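Local coordinates for protoporphyrinogen oxidase (Exiguobacterium sibiricum, PDB 3LOV), which probably oxidises coproporphyrinogen III to coproporphyrin III with molecular oxygen, using bound FAD, in the coproporphyrin-dependent route to heme b, at residues A[127-130]-A[131-135]; A[176-179]-A[180-183]; A[203-206]-A[207-210]. All coordinates share one frame; numbering follows the deposited sequence.

Interaction 1: residues A[127-130]-A[131-135]; sequences KQEV and ADLLL
The carboxamide of Gln128 and the carboxylate of Asp132, one helical turn apart, meet with their planes 41° askew, and the bond between them uses the two groups differently. On the Gln128 side OD1 lies in the plane of the amide, before NE2; on the Asp132 side the donor stands above the carboxylate plane. NE2 of Gln128 lies 2.8 Å from OD1 of Asp132, with the bond bent to 144° at the hydrogen. Gln128 reaches it because its chain bends at chi2 (62°), turning NE2 along the helix toward the next turn. The other end of that amide, OE1, accepts from Arg117, so both ends are engaged. Replacing Asp132 by alanine removes this acceptor, which would probably leave NE2 without its mate and the amide freer to turn about its bond to Arg117. Beneath the polar pair run the i to i+4 backbone bonds of helix 124-135, among them Leu134 N to Val130 O at 2.9 Å. On the buried side Val130 and Leu134 lie side by side, CG1 of Val130 being 3.8 Å from CD1 of Leu134, and both rest on Pro110. Glu129 contributes its aliphatic part, CG standing 4.0 Å from CD1 of Leu133. The helix is thus amphipathic, with a neutral amide answering the carboxylate on one flank and branched aliphatic side chains turned to the protein on another.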
loop_
_atom_site.group_PDB
_atom_site.type_symbol
_atom_site.label_atom_id
_atom_site.label_comp_id
_atom_site.label_asym_id
_atom_site.label_seq_id
_atom_site.Cartn_x
_atom_site.Cartn_y
_atom_site.Cartn_z
ATOM N N LYS A 127 6.680 -26.194 -16.677
ATOM C CA LYS A 127 5.289 -26.601 -16.488
ATOM C C LYS A 127 5.199 -28.030 -15.984
ATOM O O LYS A 127 4.538 -28.296 -14.989
ATOM C CB LYS A 127 4.468 -26.413 -17.747
ATOM C CG LYS A 127 4.275 -24.977 -18.060
ATOM C CD LYS A 127 3.310 -24.724 -19.212
ATOM C CE LYS A 127 3.925 -24.878 -20.607
ATOM N NZ LYS A 127 2.959 -24.419 -21.686
ATOM N N GLN A 128 5.924 -28.942 -16.608
ATOM C CA GLN A 128 5.872 -30.316 -16.167
ATOM C C GLN A 128 6.318 -30.379 -14.724
ATOM O O GLN A 128 5.780 -31.125 -13.941
ATOM C CB GLN A 128 6.761 -31.199 -17.009
ATOM C CG GLN A 128 6.692 -32.688 -16.644
ATOM C CD GLN A 128 5.296 -33.249 -16.850
ATOM O OE1 GLN A 128 4.757 -33.216 -17.952
ATOM N NE2 GLN A 128 4.707 -33.745 -15.791
ATOM N N GLU A 129 7.317 -29.602 -14.376
ATOM C CA GLU A 129 7.834 -29.622 -12.998
ATOM C C GLU A 129 6.832 -29.083 -11.957
ATOM O O GLU A 129 6.800 -29.553 -10.826
ATOM C CB GLU A 129 9.120 -28.818 -12.924
ATOM C CG GLU A 129 9.499 -28.424 -11.540
ATOM C CD GLU A 129 10.750 -27.577 -11.509
ATOM O OE1 GLU A 129 10.959 -26.739 -12.423
ATOM O OE2 GLU A 129 11.509 -27.745 -10.552
ATOM N N VAL A 130 6.056 -28.084 -12.342
ATOM C CA VAL A 130 5.009 -27.531 -11.464
ATOM C C VAL A 130 3.949 -28.583 -11.252
ATOM O O VAL A 130 3.574 -28.844 -10.117
ATOM C CB VAL A 130 4.421 -26.207 -12.046
ATOM C CG1 VAL A 130 3.183 -25.789 -11.337
ATOM C CG2 VAL A 130 5.496 -25.140 -11.932
ATOM N N ALA A 131 3.571 -29.285 -12.315
ATOM C CA ALA A 131 2.536 -30.314 -12.211
ATOM C C ALA A 131 2.965 -31.437 -11.276
ATOM O O ALA A 131 2.202 -31.832 -10.381
ATOM C CB ALA A 131 2.124 -30.853 -13.591
ATOM N N ASP A 132 4.202 -31.898 -11.432
ATOM C CA ASP A 132 4.714 -32.994 -10.644
ATOM C C ASP A 132 4.804 -32.613 -9.182
ATOM O O ASP A 132 4.559 -33.447 -8.288
ATOM C CB ASP A 132 6.127 -33.397 -11.109
ATOM C CG ASP A 132 6.142 -34.039 -12.494
ATOM O OD1 ASP A 132 5.067 -34.355 -13.042
ATOM O OD2 ASP A 132 7.241 -34.207 -13.041
ATOM N N LEU A 133 5.221 -31.376 -8.918
ATOM C CA LEU A 133 5.292 -30.879 -7.530
ATOM C C LEU A 133 3.871 -30.803 -6.910
ATOM O O LEU A 133 3.682 -31.237 -5.791
ATOM C CB LEU A 133 6.027 -29.522 -7.448
ATOM C CG LEU A 133 7.561 -29.469 -7.683
ATOM C CD1 LEU A 133 8.059 -28.030 -7.862
ATOM C CD2 LEU A 133 8.309 -30.098 -6.544
ATOM N N LEU A 134 2.882 -30.308 -7.674
ATOM C CA LEU A 134 1.522 -30.134 -7.156
ATOM C C LEU A 134 0.788 -31.464 -6.909
ATOM O O LEU A 134 0.196 -31.641 -5.823
ATOM C CB LEU A 134 0.695 -29.195 -8.037
ATOM C CG LEU A 134 1.108 -27.704 -8.037
ATOM C CD1 LEU A 134 0.350 -26.998 -9.110
ATOM C CD2 LEU A 134 0.855 -27.019 -6.669
ATOM N N LEU A 135 0.868 -32.392 -7.880
ATOM C CA LEU A 135 0.191 -33.691 -7.780
ATOM C C LEU A 135 0.907 -34.721 -6.958
ATOM O O LEU A 135 0.255 -35.668 -6.488
ATOM C CB LEU A 135 -0.059 -34.304 -9.156
ATOM C CG LEU A 135 -1.052 -33.531 -10.012
ATOM C CD1 LEU A 135 -1.039 -34.117 -11.419
ATOM C CD2 LEU A 135 -2.445 -33.553 -9.379
#

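Interaction 2: residues A[176-179]-A[180-183]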
loop_
_atom_site.group_PDB
_atom_site.type_symbol
_atom_site.label_atom_id
_atom_site.label_comp_id
_atom_site.label_asym_id
_atom_site.label_seq_id
_atom_site.Cartn_x
_atom_site.Cartn_y
_atom_site.Cartn_z
ATOM N N ALA A 176 6.051 -3.983 -5.225
ATOM C CA ALA A 176 7.378 -4.390 -5.668
ATOM C C ALA A 176 8.260 -5.082 -4.624
ATOM O O ALA A 176 9.484 -5.164 -4.804
ATOM C CB ALA A 176 8.128 -3.184 -6.225
ATOM N N GLY A 177 7.658 -5.585 -3.553
ATOM C CA GLY A 177 8.407 -6.219 -2.486
ATOM C C GLY A 177 9.030 -7.533 -2.884
ATOM O O GLY A 177 8.765 -8.091 -3.963
ATOM N N ASN A 178 9.890 -8.019 -2.015
ATOM C CA ASN A 178 10.636 -9.193 -2.283
ATOM C C ASN A 178 9.891 -10.384 -1.695
ATOM O O ASN A 178 9.773 -10.502 -0.484
ATOM C CB ASN A 178 12.059 -9.062 -1.683
ATOM C CG ASN A 178 12.930 -8.052 -2.441
ATOM O OD1 ASN A 178 13.085 -8.160 -3.649
ATOM N ND2 ASN A 178 13.514 -7.095 -1.729
ATOM N N ILE A 179 9.407 -11.279 -2.546
ATOM C CA ILE A 179 8.737 -12.460 -2.046
ATOM C C ILE A 179 9.569 -13.213 -0.980
ATOM O O ILE A 179 8.999 -13.777 -0.033
ATOM C CB ILE A 179 8.297 -13.409 -3.199
ATOM C CG1 ILE A 179 7.198 -14.358 -2.716
ATOM C CG2 ILE A 179 9.468 -14.224 -3.734
ATOM C CD1 ILE A 179 6.355 -14.954 -3.851
ATOM N N ASP A 180 10.907 -13.207 -1.098
ATOM C CA ASP A 180 11.748 -14.001 -0.180
ATOM C C ASP A 180 11.971 -13.366 1.206
ATOM O O ASP A 180 12.656 -13.952 2.055
ATOM C CB ASP A 180 13.113 -14.343 -0.824
ATOM C CG ASP A 180 12.982 -15.362 -1.953
ATOM O OD1 ASP A 180 12.434 -16.452 -1.701
ATOM O OD2 ASP A 180 13.393 -15.063 -3.104
ATOM N N GLN A 181 11.434 -12.177 1.442
ATOM C CA GLN A 181 11.545 -11.548 2.789
ATOM C C GLN A 181 10.191 -11.346 3.524
ATOM O O GLN A 181 10.135 -11.393 4.777
ATOM C CB GLN A 181 12.273 -10.191 2.680
ATOM C CG GLN A 181 13.629 -10.248 1.941
ATOM C CD GLN A 181 14.367 -8.941 2.012
ATOM O OE1 GLN A 181 14.060 -8.065 2.847
ATOM N NE2 GLN A 181 15.362 -8.793 1.152
HETATM N N MSE A 182 9.124 -11.167 2.740
HETATM C CA MSE A 182 7.744 -10.977 3.248
HETATM C C MSE A 182 7.358 -12.160 4.126
HETATM O O MSE A 182 7.756 -13.265 3.857
HETATM C CB MSE A 182 6.739 -11.015 2.118
HETATM C CG MSE A 182 6.527 -9.827 1.225
HETATM SE SE MSE A 182 5.395 -10.594 -0.241
HETATM C CE MSE A 182 6.180 -9.321 -1.452
ATOM N N SER A 183 6.551 -11.915 5.141
ATOM C CA SER A 183 6.015 -12.962 6.015
ATOM C C SER A 183 4.977 -13.835 5.275
ATOM O O SER A 183 4.276 -13.376 4.385
ATOM C CB SER A 183 5.362 -12.310 7.232
ATOM O OG SER A 183 4.379 -13.147 7.840
#
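The backbone from Asn178 to Gln181 folds into a type I beta turn in which the carbonyl oxygen of Asn178 accepts from Gln181 N at 3.0 Å, and a weak bond from Met182 N to the same oxygen extends it by one residue. This turn brings Asn178 and Gln181 onto one side, where their chains run alongside each other in the same direction. CB of Asn178 is 4.1 Å from CG of Gln181, and the amides beyond are turned 33° from one another, with ND2 of Asn178 and NE2 of Gln181 3.8 Å apart; the amide of Asn178 takes its hydrogen bond elsewhere, from Arg334 to OD1. Met182, a selenomethionine, reaches back along the chain entering the turn. Its side chain, extended through chi2 (169°), carries CE to 3.7 Å from the carbonyl carbon of Gly177, and a CB at that glycine would sit tightly against the methyl. The carboxylate of Asp180 forms a salt bridge with Arg155. The turn lies in the loop joining helix 160-172 to helix 189-198; Ile179 is buried against Val163 and Ile167 of the first of these and against Leu150 and Leu154 of helix 150-158.

Interaction 3: residues A[203-206]-A[207-210]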
loop_
_atom_site.group_PDB
_atom_site.type_symbol
_atom_site.label_atom_id
_atom_site.label_comp_id
_atom_site.label_asym_id
_atom_site.label_seq_id
_atom_site.Cartn_x
_atom_site.Cartn_y
_atom_site.Cartn_z
ATOM N N GLU A 203 -4.331 -28.985 -3.312
ATOM C CA GLU A 203 -5.728 -29.213 -2.885
ATOM C C GLU A 203 -6.215 -28.143 -1.903
ATOM O O GLU A 203 -7.416 -27.884 -1.785
ATOM C CB GLU A 203 -5.897 -30.609 -2.297
ATOM C CG GLU A 203 -5.679 -31.769 -3.322
ATOM C CD GLU A 203 -6.762 -31.949 -4.392
ATOM O OE1 GLU A 203 -7.779 -31.230 -4.385
ATOM O OE2 GLU A 203 -6.591 -32.854 -5.253
ATOM N N GLY A 204 -5.289 -27.492 -1.224
ATOM C CA GLY A 204 -5.653 -26.350 -0.396
ATOM C C GLY A 204 -6.132 -25.184 -1.240
ATOM O O GLY A 204 -7.164 -24.573 -0.942
HETATM N N MSE A 205 -5.392 -24.866 -2.297
HETATM C CA MSE A 205 -5.819 -23.794 -3.220
HETATM C C MSE A 205 -7.095 -24.158 -3.961
HETATM O O MSE A 205 -7.857 -23.275 -4.364
HETATM C CB MSE A 205 -4.734 -23.450 -4.238
HETATM C CG MSE A 205 -3.414 -23.030 -3.638
HETATM SE SE MSE A 205 -3.624 -21.626 -2.299
HETATM C CE MSE A 205 -4.337 -20.239 -3.441
ATOM N N ARG A 206 -7.317 -25.449 -4.172
ATOM C CA ARG A 206 -8.545 -25.895 -4.812
ATOM C C ARG A 206 -9.784 -25.686 -3.940
ATOM O O ARG A 206 -10.841 -25.412 -4.486
ATOM C CB ARG A 206 -8.430 -27.342 -5.303
ATOM C CG ARG A 206 -7.628 -27.442 -6.610
ATOM C CD ARG A 206 -6.957 -28.770 -6.765
ATOM N NE ARG A 206 -7.842 -29.904 -7.070
ATOM C CZ ARG A 206 -8.291 -30.204 -8.294
ATOM N NH1 ARG A 206 -8.022 -29.416 -9.339
ATOM N NH2 ARG A 206 -9.033 -31.294 -8.481
ATOM N N LEU A 207 -9.665 -25.799 -2.611
ATOM C CA LEU A 207 -10.758 -25.396 -1.703
ATOM C C LEU A 207 -11.153 -23.925 -1.908
ATOM O O LEU A 207 -12.302 -23.573 -1.713
ATOM C CB LEU A 207 -10.347 -25.557 -0.234
ATOM C CG LEU A 207 -10.109 -26.943 0.347
ATOM C CD1 LEU A 207 -9.904 -26.770 1.804
ATOM C CD2 LEU A 207 -11.287 -27.894 0.041
HETATM N N MSE A 208 -10.181 -23.082 -2.286
HETATM C CA MSE A 208 -10.373 -21.623 -2.472
HETATM C C MSE A 208 -10.855 -21.196 -3.864
HETATM O O MSE A 208 -10.919 -19.995 -4.129
HETATM C CB MSE A 208 -9.046 -20.868 -2.197
HETATM C CG MSE A 208 -8.494 -20.981 -0.768
HETATM SE SE MSE A 208 -6.739 -20.067 -0.483
HETATM C CE MSE A 208 -7.316 -18.249 -1.129
ATOM N N ARG A 209 -11.156 -22.131 -4.769
ATOM C CA ARG A 209 -11.533 -21.736 -6.145
ATOM C C ARG A 209 -12.868 -21.024 -6.168
ATOM O O ARG A 209 -13.762 -21.390 -5.398
ATOM C CB ARG A 209 -11.665 -22.920 -7.098
ATOM C CG ARG A 209 -10.370 -23.329 -7.797
ATOM C CD ARG A 209 -10.538 -24.718 -8.387
ATOM N NE ARG A 209 -11.111 -25.600 -7.366
ATOM C CZ ARG A 209 -11.582 -26.824 -7.585
ATOM N NH1 ARG A 209 -11.532 -27.376 -8.795
ATOM N NH2 ARG A 209 -12.080 -27.516 -6.566
ATOM N N PRO A 210 -13.018 -20.033 -7.077
ATOM C CA PRO A 210 -14.287 -19.279 -7.257
ATOM C C PRO A 210 -15.471 -20.094 -7.803
ATOM O O PRO A 210 -15.374 -21.312 -7.962
ATOM C CB PRO A 210 -13.902 -18.162 -8.249
ATOM C CG PRO A 210 -12.386 -18.052 -8.169
ATOM C CD PRO A 210 -11.888 -19.419 -7.819
#
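Arg209 lays its guanidinium over the base of Arg206, whose CB stands 3.5 Å above the plane of that group, toward its rim. The two side chains run alongside each other in the same direction, their guanidinium planes only 24° apart, and NH1 of Arg209 lies over one face of the Arg206 group. What holds Arg209 there is a backbone oxygen: O of Arg206 is gripped side-on by NE of Arg209 at 2.9 Å and by NH2 of Arg209 at 3.2 Å. The NE bond lies in the carbonyl plane on a lone pair, whereas NH2 comes from above it. A bend at chi3 (-48°) turns the end of Arg209 back toward that oxygen, which also takes a weak bond from Arg209 N. At the carboxyl-terminal end of helix 201-207 the arginine side chain thus turns back to a backbone carbonyl of the last turn, a placement of positive charge that would probably suit the negative end of the helix dipole. At the edge of the Arg206 guanidinium, in its plane, OE1 of Glu203, one turn back, forms a salt bridge with NE of Arg206 at 3.0 Å; NH1 of Arg206 goes on to the carbonyl of Thr111. These acceptors probably ease the approach of the two arginines, whose NH1 atoms are 4.1 Å apart. On another flank, the selenomethionines Met205 and Met208 lie side by side, CE of Met205 being 3.8 Å from SE of Met208, and both also touch Val106.

Overall arrangement
All three contacts follow one another along the chain, none touching another. Interactions 1 and 3 are the closest pair, with nearest atoms about 6 Å apart and centres 17 Å apart; Phe202, on helix 201-207, bridges them by packing on Leu134 and Leu135. The short strands 105-106 and 109-110 and the loop after them also serve both, since Pro110 lies under interaction 1 while Val106 and Thr111 meet interaction 3. Interaction 2 stands 23 Å, centre to centre, from each of the others and is the one nearer the cofactor: Gly177 is about 12 Å from the bound FAD, and the side chain of Met182 about 10 Å from that of the FAD-binding residue Val445. Interactions 1 and 3 lie away from the flavin site.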